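Local coordinates for major Capsid Protein VP1 (Chimpanzee polyomavirus Bob, PDB 6Y9I), which forms the pentameric capsomers of the polyomavirus shell and, as the major capsid protein, carries the virus's glycan receptor specificity, at the interface of chains A and B. Sequence-based numbering; all coordinates share one arbitrary frame. Chains: chain A/B, Major Capsid Protein VP1.

Contact 1: the interface of chains A and B. Residues chain A 97, 228-231, 233; chain B 134, 214-217.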
ATOM      1  N   GLU A  97      15.424   1.468  15.418  1.00 19.93           N
ATOM      2  CA  GLU A  97      14.306   0.557  15.674  1.00 22.45           C
ATOM      3  C   GLU A  97      13.345   1.215  16.649  1.00 21.18           C
ATOM      4  O   GLU A  97      13.811   1.775  17.657  1.00 19.70           O
ATOM      5  CB  GLU A  97      14.850  -0.727  16.280  1.00 25.60           C
ATOM      6  CG  GLU A  97      13.768  -1.698  16.612  1.00 29.60           C
ATOM      7  CD  GLU A  97      13.679  -2.800  15.591  1.00 36.66           C
ATOM      8  OE1 GLU A  97      13.660  -2.465  14.377  1.00 41.31           O
ATOM      9  OE2 GLU A  97      13.667  -3.980  16.026  1.00 40.28           O
ATOM     10  N   LEU A 228       3.788  -0.677  11.178  1.00 22.89           N
ATOM     11  CA  LEU A 228       5.160  -0.512  11.706  1.00 24.24           C
ATOM     12  C   LEU A 228       5.962  -1.774  11.429  1.00 22.95           C
ATOM     13  O   LEU A 228       5.409  -2.874  11.501  1.00 21.46           O
ATOM     14  CB  LEU A 228       5.093  -0.240  13.199  1.00 24.23           C
ATOM     15  CG  LEU A 228       4.381   1.030  13.619  1.00 27.33           C
ATOM     16  CD1 LEU A 228       4.377   1.129  15.128  1.00 29.91           C
ATOM     17  CD2 LEU A 228       5.059   2.243  13.016  1.00 29.61           C
ATOM     18  N   GLN A 229       7.223  -1.599  11.086  1.00 23.72           N
ATOM     19  CA  GLN A 229       8.126  -2.735  10.839  1.00 23.72           C
ATOM     20  C   GLN A 229       9.227  -2.663  11.896  1.00 22.87           C
ATOM     21  O   GLN A 229       9.491  -1.563  12.462  1.00 23.22           O
ATOM     22  CB  GLN A 229       8.696  -2.656   9.423  1.00 25.94           C
ATOM     23  CG  GLN A 229       7.710  -2.973   8.309  1.00 29.95           C
ATOM     24  CD  GLN A 229       8.444  -3.011   6.983  1.00 31.75           C
ATOM     25  N   PHE A 230       9.854  -3.790  12.168  1.00 21.16           N
ATOM     26  CA  PHE A 230      11.036  -3.833  13.054  1.00 23.26           C
ATOM     27  C   PHE A 230      11.952  -4.930  12.519  1.00 23.78           C
ATOM     28  O   PHE A 230      11.482  -6.005  12.119  1.00 23.19           O
ATOM     29  CB  PHE A 230      10.595  -3.995  14.512  1.00 21.73           C
ATOM     30  CG  PHE A 230       9.656  -5.133  14.803  1.00 22.48           C
ATOM     31  CD1 PHE A 230       8.312  -5.049  14.461  1.00 23.30           C
ATOM     32  CD2 PHE A 230      10.112  -6.289  15.421  1.00 22.88           C
ATOM     33  CE1 PHE A 230       7.442  -6.088  14.751  1.00 23.39           C
ATOM     34  CE2 PHE A 230       9.239  -7.325  15.720  1.00 25.83           C
ATOM     35  CZ  PHE A 230       7.900  -7.208  15.407  1.00 23.73           C
ATOM     36  N   THR A 231      13.245  -4.652  12.502  1.00 25.88           N
ATOM     37  CA  THR A 231      14.260  -5.600  11.996  1.00 23.96           C
ATOM     38  C   THR A 231      15.617  -5.107  12.477  1.00 25.42           C
ATOM     39  O   THR A 231      15.730  -3.903  12.735  1.00 26.09           O
ATOM     40  CB  THR A 231      14.170  -5.710  10.468  1.00 24.10           C
ATOM     41  OG1 THR A 231      15.102  -6.669   9.983  1.00 22.36           O
ATOM     42  CG2 THR A 231      14.418  -4.396   9.758  1.00 25.73           C
ATOM     43  N   ALA A 233      18.089  -6.066  10.269  1.00 23.34           N
ATOM     44  CA  ALA A 233      18.749  -6.489   9.015  1.00 24.97           C
ATOM     45  C   ALA A 233      18.862  -5.325   8.023  1.00 29.81           C
ATOM     46  O   ALA A 233      19.516  -5.517   7.004  1.00 31.94           O
ATOM     47  CB  ALA A 233      18.031  -7.672   8.437  1.00 25.48           C
TER
ATOM     48  N   MET B 134       6.526 -11.900  13.023  1.00 22.85           N
ATOM     49  CA  MET B 134       7.967 -11.789  13.287  1.00 22.39           C
ATOM     50  C   MET B 134       8.559 -13.171  13.104  1.00 21.57           C
ATOM     51  O   MET B 134       7.973 -14.151  13.639  1.00 19.59           O
ATOM     52  CB  MET B 134       8.237 -11.320  14.712  1.00 26.55           C
ATOM     53  CG  MET B 134       9.696 -10.967  14.883  1.00 33.58           C
ATOM     54  SD  MET B 134      10.486 -11.630  16.331  1.00 42.17           S
ATOM     55  CE  MET B 134       9.895 -13.320  16.358  1.00 33.23           C
ATOM     56  N   TYR B 214      16.353 -10.725  12.902  1.00 19.34           N
ATOM     57  CA  TYR B 214      14.882 -10.740  13.097  1.00 20.61           C
ATOM     58  C   TYR B 214      14.211  -9.748  12.129  1.00 20.72           C
ATOM     59  O   TYR B 214      14.834  -8.731  11.705  1.00 19.40           O
ATOM     60  CB  TYR B 214      14.546 -10.536  14.564  1.00 20.14           C
ATOM     61  CG  TYR B 214      14.899  -9.187  15.112  1.00 21.25           C
ATOM     62  CD1 TYR B 214      14.035  -8.120  14.960  1.00 21.64           C
ATOM     63  CD2 TYR B 214      16.089  -8.980  15.783  1.00 21.33           C
ATOM     64  CE1 TYR B 214      14.353  -6.868  15.431  1.00 20.21           C
ATOM     65  CE2 TYR B 214      16.411  -7.735  16.297  1.00 21.85           C
ATOM     66  CZ  TYR B 214      15.538  -6.685  16.122  1.00 22.56           C
ATOM     67  OH  TYR B 214      15.827  -5.476  16.658  1.00 23.09           O
ATOM     68  N   PHE B 215      12.988 -10.108  11.727  1.00 21.18           N
ATOM     69  CA  PHE B 215      12.187  -9.411  10.697  1.00 21.14           C
ATOM     70  C   PHE B 215      10.757  -9.352  11.212  1.00 20.85           C
ATOM     71  O   PHE B 215      10.234 -10.399  11.512  1.00 19.68           O
ATOM     72  CB  PHE B 215      12.259 -10.151   9.365  1.00 23.50           C
ATOM     73  CG  PHE B 215      13.650 -10.464   8.875  1.00 23.47           C
ATOM     74  CD1 PHE B 215      14.309 -11.611   9.295  1.00 24.71           C
ATOM     75  CD2 PHE B 215      14.288  -9.616   7.987  1.00 24.31           C
ATOM     76  CE1 PHE B 215      15.584 -11.896   8.839  1.00 24.33           C
ATOM     77  CE2 PHE B 215      15.558  -9.915   7.525  1.00 23.82           C
ATOM     78  CZ  PHE B 215      16.201 -11.044   7.956  1.00 25.20           C
ATOM     79  N   GLY B 216      10.204  -8.153  11.377  1.00 21.30           N
ATOM     80  CA  GLY B 216       8.913  -7.964  12.054  1.00 22.16           C
ATOM     81  C   GLY B 216       8.035  -6.977  11.313  1.00 22.03           C
ATOM     82  O   GLY B 216       8.553  -5.981  10.769  1.00 22.60           O
ATOM     83  N   SER B 217       6.730  -7.206  11.368  0.60 20.32           N
ATOM     84  CA  SER B 217       5.701  -6.316  10.789  0.60 20.94           C
ATOM     85  C   SER B 217       4.478  -6.305  11.712  0.60 21.57           C
ATOM     86  O   SER B 217       4.077  -7.380  12.202  0.60 20.20           O
ATOM     87  CB  SER B 217       5.358  -6.762   9.391  0.60 22.07           C
ATOM     88  OG  SER B 217       4.155  -6.163   8.940  0.60 20.84           O
TER

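Contact 2: the interface of chains A and B. Residues chain A 225-228; chain B 218-220, 224.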
ATOM      1  N   PRO A 225      -5.195   2.030  11.057  1.00 25.07           N
ATOM      2  CA  PRO A 225      -4.304   1.012  11.623  1.00 27.83           C
ATOM      3  C   PRO A 225      -2.840   1.426  11.653  1.00 24.53           C
ATOM      4  O   PRO A 225      -2.290   1.783  10.618  1.00 24.62           O
ATOM      5  CB  PRO A 225      -4.408  -0.147  10.615  1.00 25.81           C
ATOM      6  CG  PRO A 225      -5.741   0.061   9.979  1.00 27.68           C
ATOM      7  CD  PRO A 225      -5.866   1.562   9.842  1.00 26.69           C
ATOM      8  N   PRO A 226      -2.165   1.410  12.817  1.00 24.95           N
ATOM      9  CA  PRO A 226      -0.722   1.630  12.873  1.00 26.63           C
ATOM     10  C   PRO A 226      -0.006   0.550  12.066  1.00 24.75           C
ATOM     11  O   PRO A 226      -0.337  -0.599  12.259  1.00 24.45           O
ATOM     12  CB  PRO A 226      -0.334   1.462  14.349  1.00 26.55           C
ATOM     13  CG  PRO A 226      -1.642   1.655  15.070  1.00 28.46           C
ATOM     14  CD  PRO A 226      -2.731   1.155  14.136  1.00 26.94           C
ATOM     15  N   ASN A 227       0.937   0.954  11.223  1.00 24.28           N
ATOM     16  CA  ASN A 227       1.639   0.070  10.263  1.00 25.54           C
ATOM     17  C   ASN A 227       3.138   0.263  10.485  1.00 26.61           C
ATOM     18  O   ASN A 227       3.644   1.327  10.079  1.00 26.66           O
ATOM     19  CB  ASN A 227       1.203   0.390   8.825  1.00 27.19           C
ATOM     20  CG  ASN A 227       1.545  -0.741   7.879  1.00 32.10           C
ATOM     21  OD1 ASN A 227       2.620  -1.322   7.983  1.00 31.14           O
ATOM     22  ND2 ASN A 227       0.604  -1.132   7.042  1.00 42.89           N
ATOM     23  N   LEU A 228       3.788  -0.677  11.178  1.00 22.89           N
ATOM     24  CA  LEU A 228       5.160  -0.512  11.706  1.00 24.24           C
ATOM     25  C   LEU A 228       5.962  -1.774  11.429  1.00 22.95           C
ATOM     26  O   LEU A 228       5.409  -2.874  11.501  1.00 21.46           O
ATOM     27  CB  LEU A 228       5.093  -0.240  13.199  1.00 24.23           C
ATOM     28  CG  LEU A 228       4.381   1.030  13.619  1.00 27.33           C
ATOM     29  CD1 LEU A 228       4.377   1.129  15.128  1.00 29.91           C
ATOM     30  CD2 LEU A 228       5.059   2.243  13.016  1.00 29.61           C
TER
ATOM     31  N   PHE B 218       3.895  -5.133  11.944  1.00 19.33           N
ATOM     32  CA  PHE B 218       2.659  -5.022  12.736  1.00 20.22           C
ATOM     33  C   PHE B 218       1.704  -4.118  11.979  1.00 20.77           C
ATOM     34  O   PHE B 218       2.124  -3.033  11.526  1.00 19.82           O
ATOM     35  CB  PHE B 218       2.987  -4.502  14.133  1.00 21.03           C
ATOM     36  CG  PHE B 218       1.778  -4.106  14.930  1.00 20.41           C
ATOM     37  CD1 PHE B 218       0.918  -5.071  15.413  1.00 22.06           C
ATOM     38  CD2 PHE B 218       1.504  -2.767  15.185  1.00 22.41           C
ATOM     39  CE1 PHE B 218      -0.201  -4.716  16.151  1.00 23.11           C
ATOM     40  CE2 PHE B 218       0.359  -2.410  15.877  1.00 22.16           C
ATOM     41  CZ  PHE B 218      -0.474  -3.383  16.373  1.00 22.39           C
ATOM     42  N   VAL B 219       0.463  -4.563  11.856  1.00 20.24           N
ATOM     43  CA  VAL B 219      -0.670  -3.709  11.441  1.00 21.20           C
ATOM     44  C   VAL B 219      -1.734  -3.814  12.516  1.00 20.74           C
ATOM     45  O   VAL B 219      -2.258  -4.918  12.708  1.00 21.21           O
ATOM     46  CB  VAL B 219      -1.202  -4.128  10.069  1.00 21.67           C
ATOM     47  CG1 VAL B 219      -2.273  -3.170   9.622  1.00 23.35           C
ATOM     48  CG2 VAL B 219      -0.082  -4.231   9.046  1.00 22.06           C
ATOM     49  N   GLY B 220      -2.059  -2.701  13.171  1.00 19.49           N
ATOM     50  CA  GLY B 220      -2.952  -2.741  14.332  1.00 21.76           C
ATOM     51  C   GLY B 220      -4.431  -2.560  14.010  1.00 23.38           C
ATOM     52  O   GLY B 220      -4.871  -2.744  12.843  1.00 23.44           O
ATOM     53  N   THR B 224      -8.922  -4.272  10.692  1.00 26.35           N
ATOM     54  CA  THR B 224      -7.996  -4.261   9.529  1.00 30.19           C
ATOM     55  C   THR B 224      -7.989  -5.607   8.802  1.00 28.17           C
ATOM     56  O   THR B 224      -7.877  -6.651   9.437  1.00 26.44           O
ATOM     57  CB  THR B 224      -6.558  -3.980   9.943  1.00 31.31           C
ATOM     58  OG1 THR B 224      -6.674  -2.956  10.931  1.00 35.63           O
ATOM     59  CG2 THR B 224      -5.736  -3.600   8.730  1.00 30.70           C
TER

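Contact 3: the interface of chains A and B. Residues chain A 25, 99-100, 277-278; chain B 145, 147, 182-183, 203, 205-206.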
ATOM      1  N   TYR A  25      19.159   4.999  23.320  1.00 25.19           N
ATOM      2  CA  TYR A  25      17.683   5.029  23.261  1.00 25.47           C
ATOM      3  C   TYR A  25      17.260   6.466  23.450  1.00 26.65           C
ATOM      4  O   TYR A  25      17.913   7.161  24.276  1.00 24.14           O
ATOM      5  CB  TYR A  25      17.063   4.181  24.362  1.00 28.14           C
ATOM      6  CG  TYR A  25      16.808   2.762  23.958  1.00 29.92           C
ATOM      7  CD1 TYR A  25      15.843   2.468  23.011  1.00 33.20           C
ATOM      8  CD2 TYR A  25      17.513   1.717  24.529  1.00 34.16           C
ATOM      9  CE1 TYR A  25      15.576   1.164  22.645  1.00 31.42           C
ATOM     10  CE2 TYR A  25      17.266   0.405  24.164  1.00 33.85           C
ATOM     11  CZ  TYR A  25      16.285   0.130  23.226  1.00 35.05           C
ATOM     12  OH  TYR A  25      16.006  -1.154  22.858  1.00 34.35           O
ATOM     13  N   VAL A  99      11.022   0.382  19.548  1.00 20.79           N
ATOM     14  CA  VAL A  99      11.007  -0.774  20.492  1.00 22.31           C
ATOM     15  C   VAL A  99       9.677  -0.840  21.230  1.00 21.07           C
ATOM     16  O   VAL A  99       9.179   0.222  21.660  1.00 24.34           O
ATOM     17  CB  VAL A  99      12.188  -0.725  21.483  1.00 26.05           C
ATOM     18  CG1 VAL A  99      12.109  -1.868  22.468  1.00 27.36           C
ATOM     19  CG2 VAL A  99      13.501  -0.811  20.729  1.00 28.21           C
ATOM     20  N   GLY A 100       9.129  -2.046  21.351  1.00 22.00           N
ATOM     21  CA  GLY A 100       7.889  -2.326  22.093  1.00 21.13           C
ATOM     22  C   GLY A 100       6.649  -2.313  21.212  1.00 20.54           C
ATOM     23  O   GLY A 100       5.552  -2.114  21.747  1.00 22.27           O
ATOM     24  N   LEU A 277       6.472   5.398  21.488  1.00 19.87           N
ATOM     25  CA  LEU A 277       7.389   4.302  21.867  1.00 20.73           C
ATOM     26  C   LEU A 277       8.823   4.804  21.802  1.00 21.96           C
ATOM     27  O   LEU A 277       9.150   5.737  21.074  1.00 21.40           O
ATOM     28  CB  LEU A 277       7.168   3.092  20.956  1.00 22.22           C
ATOM     29  CG  LEU A 277       5.828   2.390  21.142  1.00 22.39           C
ATOM     30  CD1 LEU A 277       5.603   1.291  20.110  1.00 23.80           C
ATOM     31  CD2 LEU A 277       5.715   1.835  22.545  1.00 23.10           C
ATOM     32  N   PRO A 278       9.718   4.185  22.599  1.00 23.21           N
ATOM     33  CA  PRO A 278      11.143   4.496  22.539  1.00 22.59           C
ATOM     34  C   PRO A 278      11.766   4.046  21.212  1.00 22.38           C
ATOM     35  O   PRO A 278      11.306   3.048  20.608  1.00 20.86           O
ATOM     36  CB  PRO A 278      11.750   3.706  23.704  1.00 22.13           C
ATOM     37  CG  PRO A 278      10.730   2.654  24.085  1.00 25.28           C
ATOM     38  CD  PRO A 278       9.393   3.128  23.568  1.00 23.36           C
TER
ATOM     39  N   GLN B 145      13.690  -7.219  24.928  1.00 20.11           N
ATOM     40  CA  GLN B 145      13.505  -5.988  25.723  1.00 20.65           C
ATOM     41  C   GLN B 145      12.044  -5.911  26.167  1.00 23.75           C
ATOM     42  O   GLN B 145      11.131  -6.089  25.321  1.00 24.03           O
ATOM     43  CB  GLN B 145      13.875  -4.735  24.947  1.00 22.45           C
ATOM     44  CG  GLN B 145      13.480  -3.441  25.664  1.00 22.68           C
ATOM     45  CD  GLN B 145      14.291  -3.175  26.911  1.00 22.89           C
ATOM     46  OE1 GLN B 145      15.520  -3.184  26.871  1.00 23.01           O
ATOM     47  NE2 GLN B 145      13.600  -2.896  28.011  1.00 23.78           N
ATOM     48  N   ILE B 147       8.632  -4.147  27.943  1.00 23.39           N
ATOM     49  CA  ILE B 147       7.841  -2.897  27.993  1.00 24.82           C
ATOM     50  C   ILE B 147       6.457  -3.214  28.586  1.00 23.35           C
ATOM     51  O   ILE B 147       6.092  -4.382  28.684  1.00 23.29           O
ATOM     52  CB  ILE B 147       7.721  -2.291  26.587  1.00 28.02           C
ATOM     53  CG1 ILE B 147       7.316  -0.815  26.659  1.00 31.22           C
ATOM     54  CG2 ILE B 147       6.731  -3.108  25.774  1.00 28.31           C
ATOM     55  CD1 ILE B 147       7.538  -0.045  25.404  1.00 30.04           C
ATOM     56  N   GLY B 182       8.140   3.305  29.191  1.00 20.97           N
ATOM     57  CA  GLY B 182       9.285   3.682  28.350  1.00 22.75           C
ATOM     58  C   GLY B 182      10.274   2.547  28.223  1.00 23.35           C
ATOM     59  O   GLY B 182       9.857   1.409  27.986  1.00 28.51           O
ATOM     60  N   LEU B 183      11.559   2.845  28.361  1.00 23.72           N
ATOM     61  CA  LEU B 183      12.628   1.849  28.177  1.00 24.76           C
ATOM     62  C   LEU B 183      13.344   1.674  29.512  1.00 25.74           C
ATOM     63  O   LEU B 183      14.107   2.571  29.880  1.00 26.04           O
ATOM     64  CB  LEU B 183      13.568   2.333  27.075  1.00 24.61           C
ATOM     65  CG  LEU B 183      14.416   1.265  26.392  1.00 27.08           C
ATOM     66  CD1 LEU B 183      15.477   0.732  27.337  1.00 26.83           C
ATOM     67  CD2 LEU B 183      13.542   0.145  25.832  1.00 27.68           C
ATOM     68  N   SER B 203       9.801  -7.382  23.100  1.00 22.26           N
ATOM     69  CA  SER B 203      10.211  -7.080  21.708  1.00 22.99           C
ATOM     70  C   SER B 203      11.628  -7.592  21.524  1.00 22.85           C
ATOM     71  O   SER B 203      12.401  -7.628  22.492  1.00 23.75           O
ATOM     72  CB  SER B 203      10.161  -5.592  21.424  1.00 22.83           C
ATOM     73  OG  SER B 203       8.833  -5.138  21.409  1.00 25.40           O
ATOM     74  N   ASP B 205      15.332  -7.183  21.195  1.00 21.60           N
ATOM     75  CA  ASP B 205      16.229  -6.129  21.726  1.00 23.54           C
ATOM     76  C   ASP B 205      17.179  -5.682  20.613  1.00 22.70           C
ATOM     77  O   ASP B 205      18.117  -6.398  20.246  1.00 21.55           O
ATOM     78  CB  ASP B 205      16.970  -6.639  22.965  1.00 24.90           C
ATOM     79  CG  ASP B 205      17.843  -5.594  23.636  1.00 27.10           C
ATOM     80  OD1 ASP B 205      17.950  -4.482  23.069  1.00 26.32           O
ATOM     81  OD2 ASP B 205      18.436  -5.912  24.715  1.00 27.75           O
ATOM     82  N   PRO B 206      16.987  -4.487  20.021  1.00 21.01           N
ATOM     83  CA  PRO B 206      17.872  -4.036  18.946  1.00 21.18           C
ATOM     84  C   PRO B 206      19.267  -3.671  19.472  1.00 21.21           C
ATOM     85  O   PRO B 206      20.154  -3.584  18.667  1.00 19.75           O
ATOM     86  CB  PRO B 206      17.149  -2.802  18.403  1.00 21.96           C
ATOM     87  CG  PRO B 206      16.463  -2.256  19.609  1.00 22.39           C
ATOM     88  CD  PRO B 206      15.987  -3.469  20.380  1.00 21.12           C
TER
HETATM   89  O   HOH W   1      16.917  -2.666  24.625  1.00 36.16           O

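Contact 1: the interface of chains A and B
Main-chain pairing comes first: strand 227-231 of chain A runs antiparallel to strand 212-219 of chain B, adding a strand from one VP1 subunit to a sheet of its neighbour. A:Phe230 N gives its hydrogen to B:Gly216 O at 2.9 Å, fairly straight (165° at H), whereas the return bond from B:Gly216 N to A:Phe230 O, 2.6 Å, is strongly bent at its hydrogen.

Side-chain hydrogen bonds extend the pairing. The hydroxyl OG1 of A:Thr231, anti to its own backbone N (chi1 -177°), donates to B:Tyr214 O at 2.7 Å in the carbonyl plane, and accepts from A:Ala233 N. A:Glu97 and B:Tyr214 meet tip to tip: the phenol B:Tyr214 OH donates to carboxylate A:Glu97 OE2 at 2.7 Å from above the carboxylate plane. A:Glu97 OE1 takes A:Thr231 N on its syn lone pair at 2.9 Å, so the carboxylate is held at both oxygens.

Apolar packing completes the contact. The A:Phe230 ring, its CG lying between the backbone N and the carbonyl carbon (chi1 52°), lays its face over B:Gly216 CA, 3.5 Å from the ring centroid; glycine, lacking a side chain, lets the ring lie so close. The B:Met134 side chain crosses A:Phe230 at about a right angle, its CG against A:Phe230 CE2, and A:Ala233 CB touches B:Phe215 CE2 at 3.5 Å. The site ties neighbouring subunits of the pentamer through a shared sheet.

Contact 2: the interface of chains A and B
B:Val219, the last residue of strand 212-219, can be followed from CB outward where chain A pairs with chain B. Its CB forks into two methyls that part along the partner chain, one toward the loop before the strand, one toward its first residue. B:Val219 CG1, anti to the backbone N (chi1 -175°), reaches A:Pro225 CB at 3.8 Å. B:Val219 CG2, beside the backbone N, is 3.8 Å from the amide A:Asn227 ND2; the two side chains run alongside each other and point the same way. A beta-branched residue suits this place, since one short side chain packs against residues either side of A:Pro226 and favours an extended backbone.

Antiparallel backbone bonds hold the pair. A:Leu228 N donates to B:Phe218 O at 2.9 Å, nearly straight (169° at H), and B:Phe218 N returns a bond to A:Leu228 O at 2.8 Å; both lie nearly along the acceptor C=O axis. Beyond the strand, B:Gly220 N donates to A:Pro226 O at 2.9 Å.

Proline has no N-H to give, so A:Pro226 takes part through its carbonyl. The A:Pro225 ring crosses B:Thr224 obliquely, its CG 3.3 Å from B:Thr224 OG1. B:Thr224 OG1 donates to B:Gly220 O at 2.6 Å, probably bracing this stretch. The site carries intersubunit pairing past the strand ends and probably helps set its register.

Contact 3: the interface of chains A and B
The ring of A:Tyr25, in a jelly-roll VP1 coat protein whose subunits pack around a five-fold axis, is the main flat group here, with B:Leu183 CG over the centre of one face, 3.5 Å from the centroid, in a CH-pi contact. B:Leu183 crosses the ring at about a right angle: B:Leu183 CD1 lies near A:Tyr25 CD2 and CE2, and B:Leu183 CD2 near A:Tyr25 CZ and CE1, so the forked leucine spreads over the face. At the ring edge, in plane, sits A:Val99 CG2 of the same subunit.

The phenol A:Tyr25 OH meets a water at 2.5 Å, which also meets B:Gln145 OE1 at 2.7 Å and B:Asp205 OD1 at 2.6 Å. Tyrosine suits the place, offering an apolar face to leucine and a polar tip to this water; if ionised, B:Asp205 may favour a water turned to donate to it. B:Pro206 crosses at the hydroxyl end, its CD 3.4 Å from A:Tyr25 OH.

A:Val99 sends its two methyls to different partners: A:Val99 CG2 presses tightly on B:Pro206 CG at 3.5 Å, and CG1, anti to the backbone N (chi1 177°), touches B:Gln145 CG, the two side chains crossing at about a right angle. Beside it, A:Gly100 N hydrogen-bonds B:Ser203 OG at 3.1 Å. A:Gly100 has a positive phi (94°), readily adopted by glycine, and B:Ile147 CG2 packs on A:Gly100 CA at 3.9 Å.

Contact 1 and contact 2 are consecutive stretches of one strand pairing, 227-231 of chain A with 212-219 of chain B; their C-alpha centres are about 13 Å apart and they share A:Leu228. The C-alpha centre of contact 3 lies about 13 Å from that of contact 1 and about 17 Å from that of contact 2, and contact 3 uses other segments of both chains. Strand 87-98 links it to contact 1, for A:Glu97, near its end, is followed closely by A:Val99 and A:Gly100. Backbone pairing probably sets the subunit register while contact 3 adds mainly side-chain packing, and repetition in the five-copy assembly would close the ring.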